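Long-range contacts in alpha-1,3-glucanase (Bacillus circulans, PDB 5ZRU), which hydrolyses alpha-1,3-glucan, this chain being the catalytic unit of a longer, multidomain glycoside hydrolase of family GH87: residues S15-R20 against E172-P177; W66-G71 against D152-Q157; N399-N404 against N423-T428; T490-I495 against N516-N521. All coordinates share one frame; numbering follows the deposited sequence.

Contact 1 (S15-R20 against E172-P177); sequences SMPYTR and EIEAVP
Y18 holds CG between its backbone N and carbonyl carbon (chi1 49°), while E172 sets CG anti to its own carbonyl carbon (chi1 -76°); from there the extended E172 chain brings its carboxylate over one face of the tyrosine ring. The two planes are stacked, 19° apart, with E172 OE1 displaced toward the rim and E172 OE2 3.4 Å from Y18 CE1. M16 CB sits against the opposite face, also offset toward the rim. At the ring edge, near its plane, E174 OE1 lies 3.4 Å from Y18 CD2, and E174 OE2 forms a salt bridge with R345. R20 then grips E172 side-on with two nitrogens, both on the same oxygen: R20 NH2 to E172 OE2 is 3.0 Å and R20 NE to E172 OE2 is 3.3 Å. Both reach OE2 on its anti side and from one face of the carboxylate, yet close to the guanidinium plane. R371 also pairs with E172 OE2, and R20 is shared with D22 and E402, so the charges form a network rather than a pair. The backbone is stitched at the hydrogen-bonded pair T19 and I173, with T19 N to I173 O at 3.1 Å and I173 N to T19 O at 3.0 Å. One water joins T19 OG1, which also bonds to E72, to I173 O; another bridges P17 O and A175 N. This is the antiparallel pairing of strands 19-21 and 166-174 in the catalytic D1 region, with its charged face turned to R345, R371 and E402 of the parallel beta-helix.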
loop_
_atom_site.group_PDB
_atom_site.type_symbol
_atom_site.label_atom_id
_atom_site.label_comp_id
_atom_site.label_asym_id
_atom_site.label_seq_id
_atom_site.Cartn_x
_atom_site.Cartn_y
_atom_site.Cartn_z
ATOM N N SER A 15 11.465 2.473 -8.643
ATOM C CA SER A 15 12.879 2.108 -8.695
ATOM C C SER A 15 13.414 2.153 -7.272
ATOM O O SER A 15 13.524 3.232 -6.678
ATOM C CB SER A 15 13.669 3.042 -9.613
ATOM O OG SER A 15 15.031 2.644 -9.640
ATOM N N MET A 16 13.717 0.985 -6.723
ATOM C CA MET A 16 14.095 0.823 -5.330
ATOM C C MET A 16 15.462 0.164 -5.241
ATOM O O MET A 16 15.889 -0.523 -6.175
ATOM C CB MET A 16 13.050 -0.025 -4.590
ATOM C CG MET A 16 11.735 0.705 -4.388
ATOM S SD MET A 16 11.952 1.883 -3.041
ATOM C CE MET A 16 10.491 2.888 -3.239
ATOM N N PRO A 17 16.191 0.372 -4.138
ATOM C CA PRO A 17 17.547 -0.183 -4.045
ATOM C C PRO A 17 17.589 -1.654 -3.687
ATOM O O PRO A 17 18.686 -2.230 -3.687
ATOM C CB PRO A 17 18.203 0.669 -2.942
ATOM C CG PRO A 17 17.087 1.146 -2.125
ATOM C CD PRO A 17 15.914 1.333 -3.053
ATOM N N TYR A 18 16.452 -2.277 -3.379
ATOM C CA TYR A 18 16.453 -3.691 -3.037
ATOM C C TYR A 18 16.206 -4.555 -4.272
ATOM O O TYR A 18 15.673 -4.106 -5.285
ATOM C CB TYR A 18 15.406 -4.001 -1.954
ATOM C CG TYR A 18 14.013 -3.445 -2.193
ATOM C CD1 TYR A 18 13.150 -4.033 -3.109
ATOM C CD2 TYR A 18 13.556 -2.343 -1.479
ATOM C CE1 TYR A 18 11.861 -3.527 -3.315
ATOM C CE2 TYR A 18 12.270 -1.838 -1.666
ATOM C CZ TYR A 18 11.433 -2.429 -2.586
ATOM O OH TYR A 18 10.170 -1.911 -2.775
ATOM N N THR A 19 16.629 -5.810 -4.180
ATOM C CA THR A 19 16.226 -6.834 -5.124
ATOM C C THR A 19 15.485 -7.905 -4.352
ATOM O O THR A 19 15.660 -8.053 -3.135
ATOM C CB THR A 19 17.420 -7.460 -5.869
ATOM O OG1 THR A 19 18.309 -8.071 -4.923
ATOM C CG2 THR A 19 18.152 -6.401 -6.684
ATOM N N ARG A 20 14.650 -8.652 -5.058
ATOM C CA ARG A 20 13.797 -9.622 -4.395
ATOM C C ARG A 20 14.345 -11.034 -4.521
ATOM O O ARG A 20 14.776 -11.458 -5.598
ATOM C CB ARG A 20 12.372 -9.606 -4.939
ATOM C CG ARG A 20 11.571 -10.658 -4.206
ATOM C CD ARG A 20 10.134 -10.554 -4.426
ATOM N NE ARG A 20 9.634 -9.243 -4.064
ATOM C CZ ARG A 20 8.364 -8.916 -4.219
ATOM N NH1 ARG A 20 7.530 -9.829 -4.696
ATOM N NH2 ARG A 20 7.935 -7.703 -3.897
ATOM N N GLU A 172 13.693 -9.103 0.612
ATOM C CA GLU A 172 14.226 -8.026 -0.211
ATOM C C GLU A 172 15.497 -7.519 0.457
ATOM O O GLU A 172 15.517 -7.298 1.671
ATOM C CB GLU A 172 13.187 -6.910 -0.402
ATOM C CG GLU A 172 12.120 -7.310 -1.413
ATOM C CD GLU A 172 10.941 -6.351 -1.500
ATOM O OE1 GLU A 172 10.754 -5.532 -0.584
ATOM O OE2 GLU A 172 10.203 -6.423 -2.504
ATOM N N ILE A 173 16.572 -7.399 -0.316
ATOM C CA ILE A 173 17.905 -7.190 0.241
ATOM C C ILE A 173 18.534 -5.994 -0.453
ATOM O O ILE A 173 18.484 -5.892 -1.683
ATOM C CB ILE A 173 18.782 -8.451 0.085
ATOM C CG1 ILE A 173 18.140 -9.636 0.807
ATOM C CG2 ILE A 173 20.175 -8.216 0.651
ATOM C CD1 ILE A 173 18.913 -10.956 0.680
ATOM N N GLU A 174 19.114 -5.089 0.331
ATOM C CA GLU A 174 19.650 -3.851 -0.215
ATOM C C GLU A 174 20.857 -3.414 0.601
ATOM O O GLU A 174 20.982 -3.747 1.783
ATOM C CB GLU A 174 18.593 -2.738 -0.210
ATOM C CG GLU A 174 18.141 -2.330 1.175
ATOM C CD GLU A 174 16.853 -1.542 1.143
ATOM O OE1 GLU A 174 15.775 -2.178 1.130
ATOM O OE2 GLU A 174 16.916 -0.296 1.117
ATOM N N ALA A 175 21.742 -2.655 -0.041
ATOM C CA ALA A 175 22.840 -2.028 0.681
ATOM C C ALA A 175 22.307 -0.821 1.439
ATOM O O ALA A 175 21.516 -0.038 0.910
ATOM C CB ALA A 175 23.951 -1.607 -0.282
ATOM N N VAL A 176 22.723 -0.680 2.690
ATOM C CA VAL A 176 22.228 0.383 3.559
ATOM C C VAL A 176 23.265 1.501 3.584
ATOM O O VAL A 176 24.408 1.254 3.997
ATOM C CB VAL A 176 21.956 -0.132 4.977
ATOM C CG1 VAL A 176 21.656 1.041 5.900
ATOM C CG2 VAL A 176 20.806 -1.134 4.966
ATOM N N PRO A 177 22.920 2.716 3.176
ATOM C CA PRO A 177 23.866 3.825 3.321
ATOM C C PRO A 177 24.027 4.195 4.786
ATOM O O PRO A 177 23.155 3.941 5.624
ATOM C CB PRO A 177 23.221 4.962 2.514
ATOM C CG PRO A 177 21.761 4.651 2.519
ATOM C CD PRO A 177 21.620 3.150 2.624
HETATM O O HOH W 1 21.117 -2.022 -2.830
HETATM O O HOH W 2 20.403 -6.888 -3.485
#

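Contact 2 (W66-G71 against D152-Q157); sequences WTIRPG and DTIRIQ
W66 and I154 face each other as an antiparallel hydrogen-bonded pair, W66 N to I154 O at 2.9 Å and I154 N to W66 O also at 2.9 Å. Two residues on, I68 N donates to D152 O at 2.8 Å and carries the pairing just beyond the strand end. Between these bonds T67 and T153 form the non-hydrogen-bonded pair; their side chains lie alongside, T67 OG1 3.5 Å from T153 CG2. On the other face the touch is apolar. I156 CG1 meets the rim of the W66 indole in its plane, 4.0 Å from W66 CZ3, and W66 CB lies 4.2 Å from I154 CG2, with I68 CD1 packed nearby at 4.3 Å from the same methyl. The indole NE1 of W66 is anchored to the backbone O of D22, a calcium ligand. V168 and L171 of strand 166-174 back the indole, and V98 of the adjacent strand 93-100 touches I154. D152 is held at the far end by Q149 and N101. The greasy side thus faces the neighbouring sheet of the D1 region, the threonine side is more polar, and backbone N-H...O=C hydrogen bonds join the two strands.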
loop_
_atom_site.group_PDB
_atom_site.type_symbol
_atom_site.label_atom_id
_atom_site.label_comp_id
_atom_site.label_asym_id
_atom_site.label_seq_id
_atom_site.Cartn_x
_atom_site.Cartn_y
_atom_site.Cartn_z
ATOM N N TRP A 66 18.366 -18.788 0.469
ATOM C CA TRP A 66 18.667 -18.148 -0.800
ATOM C C TRP A 66 20.169 -17.939 -0.931
ATOM O O TRP A 66 20.872 -17.766 0.067
ATOM C CB TRP A 66 17.976 -16.788 -0.921
ATOM C CG TRP A 66 16.493 -16.837 -1.065
ATOM C CD1 TRP A 66 15.790 -16.852 -2.230
ATOM C CD2 TRP A 66 15.528 -16.829 -0.013
ATOM N NE1 TRP A 66 14.442 -16.874 -1.972
ATOM C CE2 TRP A 66 14.254 -16.852 -0.617
ATOM C CE3 TRP A 66 15.614 -16.816 1.382
ATOM C CZ2 TRP A 66 13.078 -16.869 0.124
ATOM C CZ3 TRP A 66 14.442 -16.841 2.117
ATOM C CH2 TRP A 66 13.194 -16.866 1.486
ATOM N N THR A 67 20.652 -17.933 -2.169
ATOM C CA THR A 67 22.032 -17.575 -2.467
ATOM C C THR A 67 22.060 -16.221 -3.162
ATOM O O THR A 67 21.387 -16.028 -4.178
ATOM C CB THR A 67 22.709 -18.630 -3.345
ATOM O OG1 THR A 67 22.622 -19.898 -2.699
ATOM C CG2 THR A 67 24.183 -18.290 -3.548
ATOM N N ILE A 68 22.845 -15.292 -2.611
ATOM C CA ILE A 68 22.910 -13.942 -3.164
ATOM C C ILE A 68 23.445 -13.998 -4.587
ATOM O O ILE A 68 24.448 -14.667 -4.865
ATOM C CB ILE A 68 23.781 -13.052 -2.272
ATOM C CG1 ILE A 68 23.250 -13.080 -0.836
ATOM C CG2 ILE A 68 23.827 -11.635 -2.816
ATOM C CD1 ILE A 68 21.807 -12.569 -0.718
ATOM N N ARG A 69 22.782 -13.284 -5.493
ATOM C CA ARG A 69 23.126 -13.287 -6.909
ATOM C C ARG A 69 24.329 -12.390 -7.196
ATOM O O ARG A 69 24.653 -11.494 -6.411
ATOM C CB ARG A 69 21.942 -12.802 -7.740
ATOM C CG ARG A 69 20.659 -13.582 -7.582
ATOM C CD ARG A 69 19.549 -12.872 -8.348
ATOM N NE ARG A 69 18.256 -13.460 -8.060
ATOM C CZ ARG A 69 17.304 -12.866 -7.354
ATOM N NH1 ARG A 69 17.482 -11.637 -6.881
ATOM N NH2 ARG A 69 16.162 -13.502 -7.143
ATOM N N PRO A 70 25.003 -12.607 -8.330
ATOM C CA PRO A 70 26.055 -11.674 -8.761
ATOM C C PRO A 70 25.545 -10.240 -8.808
ATOM O O PRO A 70 24.426 -9.970 -9.249
ATOM C CB PRO A 70 26.424 -12.178 -10.160
ATOM C CG PRO A 70 26.082 -13.632 -10.144
ATOM C CD PRO A 70 24.878 -13.765 -9.234
ATOM N N GLY A 71 26.375 -9.315 -8.336
ATOM C CA GLY A 71 26.025 -7.913 -8.346
ATOM C C GLY A 71 24.972 -7.492 -7.345
ATOM O O GLY A 71 24.557 -6.329 -7.369
ATOM N N ASP A 152 26.953 -15.660 -0.920
ATOM C CA ASP A 152 26.503 -15.931 0.439
ATOM C C ASP A 152 25.160 -16.644 0.398
ATOM O O ASP A 152 24.351 -16.432 -0.504
ATOM C CB ASP A 152 26.353 -14.636 1.243
ATOM C CG ASP A 152 27.675 -14.071 1.717
ATOM O OD1 ASP A 152 28.712 -14.780 1.653
ATOM O OD2 ASP A 152 27.675 -12.900 2.150
ATOM N N THR A 153 24.920 -17.496 1.384
ATOM C CA THR A 153 23.604 -18.085 1.566
ATOM C C THR A 153 22.982 -17.482 2.813
ATOM O O THR A 153 23.629 -17.419 3.862
ATOM C CB THR A 153 23.674 -19.605 1.686
ATOM O OG1 THR A 153 24.479 -19.954 2.817
ATOM C CG2 THR A 153 24.272 -20.201 0.420
ATOM N N ILE A 154 21.748 -17.006 2.695
ATOM C CA ILE A 154 20.994 -16.533 3.847
ATOM C C ILE A 154 19.823 -17.484 4.037
ATOM O O ILE A 154 19.083 -17.782 3.086
ATOM C CB ILE A 154 20.548 -15.066 3.687
ATOM C CG1 ILE A 154 19.684 -14.633 4.886
ATOM C CG2 ILE A 154 19.877 -14.858 2.328
ATOM C CD1 ILE A 154 19.468 -13.102 5.000
ATOM N N ARG A 155 19.713 -18.026 5.244
ATOM C CA ARG A 155 18.714 -19.029 5.571
ATOM C C ARG A 155 17.794 -18.459 6.633
ATOM O O ARG A 155 18.269 -17.875 7.615
ATOM C CB ARG A 155 19.361 -20.325 6.079
ATOM C CG ARG A 155 18.359 -21.320 6.635
ATOM C CD ARG A 155 19.032 -22.551 7.226
ATOM N NE ARG A 155 19.786 -23.295 6.230
ATOM C CZ ARG A 155 20.133 -24.573 6.363
ATOM N NH1 ARG A 155 19.778 -25.252 7.449
ATOM N NH2 ARG A 155 20.827 -25.168 5.412
ATOM N N ILE A 156 16.490 -18.616 6.423
ATOM C CA ILE A 156 15.470 -18.322 7.423
ATOM C C ILE A 156 14.986 -19.659 7.967
ATOM O O ILE A 156 14.483 -20.491 7.209
ATOM C CB ILE A 156 14.299 -17.527 6.825
ATOM C CG1 ILE A 156 14.789 -16.283 6.058
ATOM C CG2 ILE A 156 13.304 -17.159 7.916
ATOM C CD1 ILE A 156 15.650 -15.331 6.877
ATOM N N GLN A 157 15.118 -19.874 9.272
ATOM C CA GLN A 157 14.863 -21.196 9.827
ATOM C C GLN A 157 14.029 -21.103 11.097
ATOM O O GLN A 157 14.266 -20.244 11.952
ATOM C CB GLN A 157 16.191 -21.926 10.106
ATOM C CG GLN A 157 16.028 -23.301 10.759
ATOM C CD GLN A 157 17.313 -24.107 10.745
ATOM O OE1 GLN A 157 18.023 -24.147 9.737
ATOM N NE2 GLN A 157 17.623 -24.749 11.864
#

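Contact 3 (N399-N404 against N423-T428); sequences NTIENN and NLIVDT
N423 reaches N399 through OD1, and the two amides run alongside each other in the same direction, their planes only 9° apart. N423 CB starts 3.7 Å from N399 O, whose carbonyl also accepts L424 N at 2.9 Å. N423 CG leaves anti to the carbonyl carbon (chi1 -64°) and sits 4.0 Å from N399 N. At the tip, N423 OD1 accepts N399 N at 2.9 Å, in the carbonyl plane of the amide, while ND2 goes to F396 O. N399 bonds onward to the preceding coil, OD1 to S368 N and ND2 to V365 O: a short asparagine ladder, as in pectate-lyase-like beta-helices, which satisfies buried polar groups. From there parallel strand bonds run on, I401 N to L424 O at 2.8 Å and V426 N to I401 O at 2.9 Å, until N403 N meets V426 O at 3.1 Å. I401 and I425 turn to the interior, where L378, I410 and A433 meet them. On the outer face E402 binds R371 of the preceding coil and R20. D427 OD1 bonds N460 and Q52, its OD2 G51 N; R20, G51 and Q52 tie the beta-helix to the D1 region. Strand 400-402 lies between strands 369-371 and 424-426, and strand 451-459 flanks the latter.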
loop_
_atom_site.group_PDB
_atom_site.type_symbol
_atom_site.label_atom_id
_atom_site.label_comp_id
_atom_site.label_asym_id
_atom_site.label_seq_id
_atom_site.Cartn_x
_atom_site.Cartn_y
_atom_site.Cartn_z
ATOM N N ASN A 399 4.839 3.824 -9.494
ATOM C CA ASN A 399 4.722 3.103 -8.236
ATOM C C ASN A 399 4.596 1.610 -8.494
ATOM O O ASN A 399 4.116 1.186 -9.548
ATOM C CB ASN A 399 3.509 3.581 -7.436
ATOM C CG ASN A 399 3.569 5.057 -7.142
ATOM O OD1 ASN A 399 4.478 5.518 -6.450
ATOM N ND2 ASN A 399 2.618 5.821 -7.694
ATOM N N THR A 400 5.048 0.820 -7.524
ATOM C CA THR A 400 4.841 -0.621 -7.513
ATOM C C THR A 400 3.872 -0.939 -6.385
ATOM O O THR A 400 4.184 -0.713 -5.210
ATOM C CB THR A 400 6.155 -1.378 -7.337
ATOM O OG1 THR A 400 7.011 -1.098 -8.453
ATOM C CG2 THR A 400 5.891 -2.870 -7.275
ATOM N N ILE A 401 2.705 -1.453 -6.750
ATOM C CA ILE A 401 1.570 -1.590 -5.848
ATOM C C ILE A 401 1.237 -3.073 -5.789
ATOM O O ILE A 401 0.698 -3.633 -6.752
ATOM C CB ILE A 401 0.375 -0.751 -6.320
ATOM C CG1 ILE A 401 0.838 0.703 -6.491
ATOM C CG2 ILE A 401 -0.804 -0.865 -5.333
ATOM C CD1 ILE A 401 -0.148 1.595 -7.179
ATOM N N GLU A 402 1.551 -3.706 -4.662
ATOM C CA GLU A 402 1.534 -5.158 -4.535
ATOM C C GLU A 402 0.694 -5.596 -3.343
ATOM O O GLU A 402 0.652 -4.919 -2.316
ATOM C CB GLU A 402 2.957 -5.698 -4.357
ATOM C CG GLU A 402 3.891 -5.473 -5.553
ATOM C CD GLU A 402 5.353 -5.588 -5.169
ATOM O OE1 GLU A 402 5.745 -5.019 -4.122
ATOM O OE2 GLU A 402 6.118 -6.250 -5.906
ATOM N N ASN A 403 0.036 -6.749 -3.494
ATOM C CA ASN A 403 -0.569 -7.501 -2.388
ATOM C C ASN A 403 -1.690 -6.744 -1.682
ATOM O O ASN A 403 -1.963 -6.997 -0.508
ATOM C CB ASN A 403 0.478 -7.940 -1.363
ATOM C CG ASN A 403 1.573 -8.791 -1.975
ATOM O OD1 ASN A 403 2.727 -8.371 -2.032
ATOM N ND2 ASN A 403 1.219 -9.987 -2.439
ATOM N N ASN A 404 -2.350 -5.817 -2.384
ATOM C CA ASN A 404 -3.559 -5.196 -1.845
ATOM C C ASN A 404 -4.543 -6.297 -1.455
ATOM O O ASN A 404 -4.728 -7.257 -2.204
ATOM C CB ASN A 404 -4.194 -4.291 -2.895
ATOM C CG ASN A 404 -4.525 -2.932 -2.364
ATOM O OD1 ASN A 404 -3.643 -2.093 -2.243
ATOM N ND2 ASN A 404 -5.785 -2.700 -2.036
ATOM N N ASN A 423 2.796 2.567 -13.718
ATOM C CA ASN A 423 2.678 1.796 -12.493
ATOM C C ASN A 423 2.781 0.306 -12.782
ATOM O O ASN A 423 2.574 -0.158 -13.908
ATOM C CB ASN A 423 1.356 2.105 -11.785
ATOM C CG ASN A 423 1.275 3.540 -11.333
ATOM O OD1 ASN A 423 2.128 4.008 -10.579
ATOM N ND2 ASN A 423 0.252 4.254 -11.800
ATOM N N LEU A 424 3.120 -0.439 -11.737
ATOM C CA LEU A 424 3.142 -1.897 -11.756
ATOM C C LEU A 424 2.264 -2.356 -10.604
ATOM O O LEU A 424 2.518 -1.996 -9.449
ATOM C CB LEU A 424 4.579 -2.427 -11.611
ATOM C CG LEU A 424 4.839 -3.927 -11.440
ATOM C CD1 LEU A 424 4.332 -4.715 -12.646
ATOM C CD2 LEU A 424 6.339 -4.175 -11.220
ATOM N N ILE A 425 1.208 -3.103 -10.914
ATOM C CA ILE A 425 0.197 -3.456 -9.927
ATOM C C ILE A 425 0.034 -4.965 -9.970
ATOM O O ILE A 425 -0.385 -5.511 -10.997
ATOM C CB ILE A 425 -1.145 -2.749 -10.199
ATOM C CG1 ILE A 425 -0.923 -1.241 -10.387
ATOM C CG2 ILE A 425 -2.099 -2.975 -9.022
ATOM C CD1 ILE A 425 -2.171 -0.476 -10.845
ATOM N N VAL A 426 0.356 -5.640 -8.859
ATOM C CA VAL A 426 0.535 -7.092 -8.850
ATOM C C VAL A 426 -0.174 -7.714 -7.650
ATOM O O VAL A 426 -0.072 -7.210 -6.527
ATOM C CB VAL A 426 2.032 -7.465 -8.822
ATOM C CG1 VAL A 426 2.221 -8.984 -8.969
ATOM C CG2 VAL A 426 2.789 -6.724 -9.907
ATOM N N ASP A 427 -0.887 -8.822 -7.891
ATOM C CA ASP A 427 -1.350 -9.727 -6.828
ATOM C C ASP A 427 -2.390 -9.093 -5.893
ATOM O O ASP A 427 -2.299 -9.214 -4.673
ATOM C CB ASP A 427 -0.161 -10.252 -6.010
ATOM C CG ASP A 427 0.696 -11.230 -6.781
ATOM O OD1 ASP A 427 0.173 -11.851 -7.726
ATOM O OD2 ASP A 427 1.887 -11.383 -6.431
ATOM N N THR A 428 -3.404 -8.441 -6.461
ATOM C CA THR A 428 -4.476 -7.952 -5.599
ATOM C C THR A 428 -5.334 -9.118 -5.119
ATOM O O THR A 428 -5.425 -10.162 -5.769
ATOM C CB THR A 428 -5.361 -6.920 -6.314
ATOM O OG1 THR A 428 -6.051 -7.540 -7.403
ATOM C CG2 THR A 428 -4.522 -5.765 -6.841
HETATM O O HOH W 3 -1.609 -10.657 -2.137
#

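Contact 4 (T490-I495 against N516-N521); sequences TNIDII and NNININ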
loop_
_atom_site.group_PDB
_atom_site.type_symbol
_atom_site.label_atom_id
_atom_site.label_comp_id
_atom_site.label_asym_id
_atom_site.label_seq_id
_atom_site.Cartn_x
_atom_site.Cartn_y
_atom_site.Cartn_z
ATOM N N THR A 490 -4.394 3.926 -21.760
ATOM C CA THR A 490 -3.502 3.763 -22.904
ATOM C C THR A 490 -2.262 2.974 -22.503
ATOM O O THR A 490 -1.639 3.275 -21.483
ATOM C CB THR A 490 -3.110 5.133 -23.475
ATOM O OG1 THR A 490 -4.305 5.853 -23.804
ATOM C CG2 THR A 490 -2.260 4.958 -24.733
ATOM N N ASN A 491 -1.893 1.978 -23.310
ATOM C CA ASN A 491 -0.689 1.182 -23.062
ATOM C C ASN A 491 -0.787 0.460 -21.716
ATOM O O ASN A 491 -0.009 0.698 -20.791
ATOM C CB ASN A 491 0.567 2.059 -23.125
ATOM C CG ASN A 491 0.941 2.443 -24.545
ATOM O OD1 ASN A 491 0.897 1.609 -25.457
ATOM N ND2 ASN A 491 1.320 3.701 -24.738
ATOM N N ILE A 492 -1.779 -0.415 -21.604
ATOM C CA ILE A 492 -1.992 -1.190 -20.383
ATOM C C ILE A 492 -1.804 -2.656 -20.723
ATOM O O ILE A 492 -2.433 -3.160 -21.661
ATOM C CB ILE A 492 -3.395 -0.975 -19.779
ATOM C CG1 ILE A 492 -3.783 0.511 -19.741
ATOM C CG2 ILE A 492 -3.493 -1.651 -18.398
ATOM C CD1 ILE A 492 -3.022 1.346 -18.744
ATOM N N ASP A 493 -0.973 -3.346 -19.944
ATOM C CA ASP A 493 -0.810 -4.790 -20.066
ATOM C C ASP A 493 -1.488 -5.438 -18.871
ATOM O O ASP A 493 -1.164 -5.112 -17.723
ATOM C CB ASP A 493 0.667 -5.172 -20.128
ATOM C CG ASP A 493 1.338 -4.646 -21.382
ATOM O OD1 ASP A 493 1.170 -5.268 -22.448
ATOM O OD2 ASP A 493 1.997 -3.593 -21.302
ATOM N N ILE A 494 -2.436 -6.335 -19.141
ATOM C CA ILE A 494 -3.238 -6.978 -18.106
ATOM C C ILE A 494 -3.003 -8.477 -18.217
ATOM O O ILE A 494 -3.490 -9.118 -19.159
ATOM C CB ILE A 494 -4.732 -6.641 -18.231
ATOM C CG1 ILE A 494 -4.935 -5.159 -18.610
ATOM C CG2 ILE A 494 -5.446 -6.939 -16.919
ATOM C CD1 ILE A 494 -6.411 -4.729 -18.744
ATOM N N ILE A 495 -2.296 -9.044 -17.239
ATOM C CA ILE A 495 -1.744 -10.391 -17.337
ATOM C C ILE A 495 -2.351 -11.295 -16.270
ATOM O O ILE A 495 -2.347 -10.954 -15.081
ATOM C CB ILE A 495 -0.212 -10.358 -17.208
ATOM C CG1 ILE A 495 0.376 -9.480 -18.320
ATOM C CG2 ILE A 495 0.367 -11.768 -17.198
ATOM C CD1 ILE A 495 1.744 -8.960 -17.996
ATOM N N ASN A 516 -6.921 2.473 -25.365
ATOM C CA ASN A 516 -6.017 2.372 -26.506
ATOM C C ASN A 516 -4.816 1.499 -26.159
ATOM O O ASN A 516 -4.265 1.602 -25.061
ATOM C CB ASN A 516 -5.545 3.766 -26.955
ATOM C CG ASN A 516 -6.691 4.639 -27.470
ATOM O OD1 ASN A 516 -7.684 4.138 -27.992
ATOM N ND2 ASN A 516 -6.558 5.941 -27.305
ATOM N N ASN A 517 -4.418 0.631 -27.094
ATOM C CA ASN A 517 -3.202 -0.181 -26.950
ATOM C C ASN A 517 -3.248 -1.021 -25.672
ATOM O O ASN A 517 -2.345 -0.967 -24.838
ATOM C CB ASN A 517 -1.935 0.691 -26.965
ATOM C CG ASN A 517 -1.938 1.741 -28.078
ATOM O OD1 ASN A 517 -2.459 1.512 -29.171
ATOM N ND2 ASN A 517 -1.342 2.898 -27.798
ATOM N N ILE A 518 -4.316 -1.800 -25.522
ATOM C CA ILE A 518 -4.500 -2.693 -24.380
ATOM C C ILE A 518 -4.085 -4.100 -24.791
ATOM O O ILE A 518 -4.499 -4.589 -25.851
ATOM C CB ILE A 518 -5.962 -2.688 -23.899
ATOM C CG1 ILE A 518 -6.495 -1.251 -23.732
ATOM C CG2 ILE A 518 -6.110 -3.520 -22.615
ATOM C CD1 ILE A 518 -5.739 -0.386 -22.756
ATOM N N ASN A 519 -3.283 -4.761 -23.954
ATOM C CA ASN A 519 -2.926 -6.165 -24.155
ATOM C C ASN A 519 -3.465 -6.983 -22.992
ATOM O O ASN A 519 -3.062 -6.773 -21.843
ATOM C CB ASN A 519 -1.412 -6.352 -24.269
ATOM C CG ASN A 519 -0.831 -5.623 -25.460
ATOM O OD1 ASN A 519 -1.342 -5.732 -26.577
ATOM N ND2 ASN A 519 0.240 -4.865 -25.227
ATOM N N ILE A 520 -4.349 -7.932 -23.296
ATOM C CA ILE A 520 -4.972 -8.781 -22.289
ATOM C C ILE A 520 -4.485 -10.199 -22.523
ATOM O O ILE A 520 -4.845 -10.840 -23.522
ATOM C CB ILE A 520 -6.501 -8.703 -22.348
ATOM C CG1 ILE A 520 -6.937 -7.246 -22.176
ATOM C CG2 ILE A 520 -7.111 -9.607 -21.278
ATOM C CD1 ILE A 520 -8.468 -6.977 -22.361
ATOM N N ASN A 521 -3.680 -10.699 -21.601
ATOM C CA ASN A 521 -3.050 -12.004 -21.755
ATOM C C ASN A 521 -3.444 -12.851 -20.554
ATOM O O ASN A 521 -2.820 -12.762 -19.494
ATOM C CB ASN A 521 -1.536 -11.860 -21.877
ATOM C CG ASN A 521 -0.847 -13.191 -22.089
ATOM O OD1 ASN A 521 -1.495 -14.205 -22.370
ATOM N ND2 ASN A 521 0.476 -13.197 -21.961
HETATM O O HOH W 4 -4.323 7.103 -26.387
HETATM O O HOH W 5 0.831 -1.116 -25.481
#
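I492 and I518 extend next to each other with a common heading, I492 CG1 3.7 Å from I518 CD1. I494 crosses I518, its CD1 4.1 Å from I518 CG2, and also approaches CG1 of I520. In both I492 and I518, CG1 stands anti to the carbonyl carbon, and chi2 (-70° in I492) swings CD1 off the extended course. I458, I502 and L556 add to this apolar core. The backbones run parallel and in step, bonded from I492 O to N519 N at 2.9 Å, from N519 O to I494 N at 2.8 Å, and from I494 O to N521 N. Equivalent isoleucines stacked coil upon coil are the interior of a parallel beta-helix of the pectate-lyase-like kind, and the strands sit in successive coils. The outer face is largely polar, with I495 also on it. D493 and N519 lie alongside each other; N519 ND2 gives D493 OD1 a bond of 3.0 Å, on the syn side but 30° out of the carboxylate plane, and nearly within the amide's own plane. D493 OD2 pairs with R12, and N519 OD1 goes to T557. At the corner, N491 and N517 both have positive phi, and N491 N is bonded to N516 O at 3.0 Å. A water gives protons to N491 OD1 and N517 O, while another links T490 OG1 to N516 ND2, accepting from N516 ND2 at 2.7 Å. On the next coil N554, N555 and N559 hold the amide oxygens of N516, N517 and N521.

Overall arrangement
Contacts 1 and 2 belong to the D1 region and pair antiparallel strands, whereas contacts 3 and 4 join successive coils of the parallel beta-helix. Contact 3 is the buried one, its centre about 8 Å from the centre of the chain; contacts 1, 2 and 4 are partly buried and lie farther out. Contacts 1 and 2 touch through R20 O with R69 NH2 and through I173 against I68. Contact 1 also meets contact 3 by the R20 to E402 salt bridge, so it bridges the two parts of the fold. To backbone bonds contact 1 adds salt bridges, contact 2 apolar side chains. Both beta-helix contacts place isoleucines inside under mixed outer faces; contact 3 adds buried asparagines.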